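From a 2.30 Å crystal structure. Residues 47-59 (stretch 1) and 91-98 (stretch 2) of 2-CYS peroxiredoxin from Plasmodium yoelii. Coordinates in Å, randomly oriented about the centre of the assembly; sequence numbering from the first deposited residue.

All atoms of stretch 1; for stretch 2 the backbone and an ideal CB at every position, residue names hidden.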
# COMPACT_ATOMS: atom_id res chain seq x y z
N CYS A 47 -10.35 9.40 11.97
CA CYS A 47 -9.47 10.14 11.06
C CYS A 47 -8.61 9.16 10.27
O CYS A 47 -8.14 8.15 10.80
CB CYS A 47 -8.57 11.11 11.83
SG CYS A 47 -7.27 10.33 12.78
N PRO A 48 -8.38 9.45 8.98
CA PRO A 48 -7.58 8.59 8.11
C PRO A 48 -6.10 8.93 8.25
O PRO A 48 -5.48 9.38 7.30
CB PRO A 48 -8.10 8.92 6.73
CG PRO A 48 -8.34 10.42 6.83
CD PRO A 48 -8.98 10.57 8.21
N SER A 49 -5.54 8.71 9.43
CA SER A 49 -4.14 9.06 9.65
C SER A 49 -3.17 8.30 8.74
O SER A 49 -2.09 8.80 8.46
CB SER A 49 -3.75 8.86 11.12
OG SER A 49 -3.66 7.49 11.46
N GLU A 50 -3.54 7.11 8.27
CA GLU A 50 -2.63 6.36 7.41
C GLU A 50 -2.61 6.94 6.00
O GLU A 50 -1.53 7.09 5.41
CB GLU A 50 -2.99 4.87 7.37
CG GLU A 50 -4.45 4.55 7.62
CD GLU A 50 -4.82 4.59 9.11
OE1 GLU A 50 -4.14 3.92 9.91
OE2 GLU A 50 -5.80 5.28 9.46
N ILE A 51 -3.75 7.26 5.43
CA ILE A 51 -3.75 7.83 4.10
C ILE A 51 -3.05 9.18 4.07
O ILE A 51 -2.20 9.43 3.24
CB ILE A 51 -5.17 7.97 3.54
CG1 ILE A 51 -5.82 6.59 3.37
CG2 ILE A 51 -5.14 8.74 2.25
CD1 ILE A 51 -7.29 6.62 3.19
N ILE A 52 -3.22 9.96 4.71
CA ILE A 52 -2.58 11.24 5.00
C ILE A 52 -1.18 11.04 5.58
O ILE A 52 -0.22 11.70 5.17
CB ILE A 52 -3.44 12.07 5.97
CG1 ILE A 52 -4.90 12.09 5.50
CG2 ILE A 52 -2.89 13.48 6.11
CD1 ILE A 52 -5.87 12.62 6.54
N ALA A 53 -0.95 10.50 6.35
CA ALA A 53 0.47 10.37 6.70
C ALA A 53 1.29 9.92 5.49
O ALA A 53 2.39 10.41 5.27
CB ALA A 53 0.63 9.38 7.84
N LEU A 54 0.75 8.99 4.70
CA LEU A 54 1.46 8.51 3.52
C LEU A 54 1.52 9.56 2.42
O LEU A 54 2.59 9.81 1.85
CB LEU A 54 0.80 7.23 2.97
CG LEU A 54 0.85 6.00 3.87
CD1 LEU A 54 0.06 4.87 3.22
CD2 LEU A 54 2.29 5.58 4.12
N ASP A 55 0.38 10.17 2.11
CA ASP A 55 0.34 11.18 1.05
C ASP A 55 1.25 12.36 1.37
O ASP A 55 1.86 12.95 0.47
CB ASP A 55 -1.07 11.70 0.81
CG ASP A 55 -1.16 12.55 -0.45
OD1 ASP A 55 -0.94 12.00 -1.55
OD2 ASP A 55 -1.42 13.76 -0.34
N LYS A 56 1.33 12.71 2.65
CA LYS A 56 2.19 13.81 3.06
C LYS A 56 3.65 13.44 2.84
O LYS A 56 4.51 14.30 2.73
CB LYS A 56 1.96 14.16 4.54
CG LYS A 56 0.92 15.26 4.74
CD LYS A 56 0.63 15.42 6.24
CE LYS A 56 -0.45 16.46 6.48
NZ LYS A 56 -0.95 16.38 7.88
N ALA A 57 3.94 12.14 2.77
CA ALA A 57 5.30 11.68 2.56
C ALA A 57 5.51 11.16 1.12
O ALA A 57 6.52 10.53 0.83
CB ALA A 57 5.63 10.59 3.55
N LEU A 58 4.56 11.43 0.24
CA LEU A 58 4.67 10.96 -1.13
C LEU A 58 6.04 11.13 -1.77
O LEU A 58 6.61 10.18 -2.30
CB LEU A 58 3.62 11.63 -2.03
CG LEU A 58 3.57 11.07 -3.45
CD1 LEU A 58 3.21 9.58 -3.42
CD2 LEU A 58 2.55 11.84 -4.27
N ASP A 59 6.58 12.34 -1.72
CA ASP A 59 7.89 12.58 -2.32
C ASP A 59 8.97 11.60 -1.86
O ASP A 59 9.79 11.17 -2.66
CB ASP A 59 8.35 14.01 -2.08
CG ASP A 59 7.60 15.01 -2.96
OD1 ASP A 59 7.36 14.68 -4.14
OD2 ASP A 59 7.28 16.12 -2.47
N UNK A 91 -13.16 14.58 5.08
CA UNK A 91 -12.65 13.96 3.88
C UNK A 91 -11.15 13.74 3.91
O UNK A 91 -10.51 14.01 4.93
CB UNK A 91 -13.02 14.81 2.66
N UNK A 92 -10.59 13.26 2.80
CA UNK A 92 -9.14 13.13 2.68
C UNK A 92 -8.56 14.22 1.84
O UNK A 92 -7.36 14.33 1.72
CB UNK A 92 -8.76 11.77 2.09
N UNK A 93 -9.43 15.01 1.23
CA UNK A 93 -9.01 16.05 0.31
C UNK A 93 -8.33 15.48 -0.90
O UNK A 93 -8.51 14.32 -1.25
CB UNK A 93 -8.08 17.04 1.01
N UNK A 94 -7.50 16.30 -1.52
CA UNK A 94 -6.93 15.97 -2.81
C UNK A 94 -5.60 15.23 -2.75
O UNK A 94 -4.58 15.74 -3.20
CB UNK A 94 -6.75 17.26 -3.62
N UNK A 95 -5.60 14.02 -2.21
CA UNK A 95 -4.39 13.22 -2.16
C UNK A 95 -3.87 12.89 -3.55
O UNK A 95 -4.62 12.82 -4.52
CB UNK A 95 -4.65 11.93 -1.38
N UNK A 96 -2.58 12.71 -3.63
CA UNK A 96 -1.92 12.78 -4.91
C UNK A 96 -1.48 11.41 -5.41
O UNK A 96 -0.94 11.28 -6.50
CB UNK A 96 -0.71 13.72 -4.82
N UNK A 97 -1.76 10.38 -4.63
CA UNK A 97 -1.42 9.02 -5.02
C UNK A 97 -2.72 8.25 -5.27
O UNK A 97 -3.78 8.67 -4.82
CB UNK A 97 -0.57 8.34 -3.95
N UNK A 98 -2.66 7.15 -6.00
CA UNK A 98 -3.87 6.41 -6.33
C UNK A 98 -4.53 5.55 -5.26
O UNK A 98 -3.87 4.96 -4.41
CB UNK A 98 -3.55 5.50 -7.52

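Stretch 1 is mostly a helix, and the side of it that meets stretch 2 carries Pro 48, Ile 51, Asp 55 and Leu 58: apolar at both ends, with a carboxylate between.

Position 91 points its CA-to-CB bond away from the helix, and no atom of stretch 1 lies within 5.5 Å of the ideal CB. Stretch 1 therefore sets little restriction here; the residue is glycine, Gly 91.

At position 92 the bond points toward the helix, and the ideal CB lies 4.7 Å from Ile 51 CG2 and 4.9 Å from Pro 48 CG. Such surroundings suit an aliphatic side chain, whether valine, leucine, isoleucine or methionine. Ile 92 occupies the place, its CG2 packing 3.7 Å from Pro 48 CG and 4.0 Å from Ile 51 CG2.

Position 93 is out of reach of stretch 1, so the backbone is the better guide. A phi of 63° with psi of -156° favours glycine, which has no CB to strain, and Gly 93 is found.

Position 94 points away into space free of stretch 1; many polar residues would do. It is Asn 94.

Position 95 turns toward the helix again, its ideal CB 3.7 Å from Asp 55 CG and 4.9 Å from Ile 51 CG2. With a carboxylate beside the CB and a methyl group farther off, either a polar or an aliphatic residue is conceivable. Ile 95 takes the aliphatic course: it brings CD1 to 4.1 Å from Ile 51 CG2.

At position 96 the bond runs sideways, and the main chain makes the polar contact. The backbone N lies 2.7 Å from Asp 55 OD1 and donates a nearly straight hydrogen bond, a link that almost any residue except proline could supply. The side chain needs only to pass Leu 58 and may then be long and polar. In Lys 96, CB lies 3.9 Å from Leu 58 CD2, while the end of the chain leads away from the helix.

Position 97 points toward stretch 1, with its ideal CB 4.0 Å from Leu 58 CD1 and 4.4 Å from Asp 55 OD1. A flat ring with some polarity, or an aliphatic chain, could use this mixed site. His 97 presents its ring edge to Asp 55, with CD2 3.1 Å from OD1, while its CB rests 4.0 Å from Leu 58 CD1.

Position 98 is beyond the reach of stretch 1, which leaves its identity undetermined; it is Thr 98.

Stretch 2 91-98: GIGNIKHT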
# COMPACT_ATOMS: atom_id res chain seq x y z
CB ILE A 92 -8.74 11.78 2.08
CG1 ILE A 92 -9.80 11.29 1.12
CG2 ILE A 92 -8.47 10.78 3.16
CD1 ILE A 92 -9.27 10.60 -0.07
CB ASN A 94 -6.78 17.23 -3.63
CG ASN A 94 -6.77 16.96 -5.08
OD1 ASN A 94 -6.39 17.80 -5.87
ND2 ASN A 94 -7.17 15.76 -5.46
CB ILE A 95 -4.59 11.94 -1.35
CG1 ILE A 95 -5.56 11.00 -2.06
CG2 ILE A 95 -5.03 12.27 0.03
CD1 ILE A 95 -5.31 9.56 -1.79
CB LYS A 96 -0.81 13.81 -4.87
CG LYS A 96 -1.32 15.22 -4.99
CD LYS A 96 -2.21 15.37 -6.22
CE LYS A 96 -3.11 16.61 -6.17
NZ LYS A 96 -2.41 17.90 -6.21
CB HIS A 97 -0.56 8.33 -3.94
CG HIS A 97 -1.26 8.13 -2.63
ND1 HIS A 97 -2.01 7.01 -2.35
CD2 HIS A 97 -1.25 8.87 -1.50
CE1 HIS A 97 -2.44 7.07 -1.10
NE2 HIS A 97 -1.99 8.18 -0.56
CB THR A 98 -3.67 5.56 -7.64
OG1 THR A 98 -4.24 4.25 -7.46
CG2 THR A 98 -2.21 5.45 -8.00
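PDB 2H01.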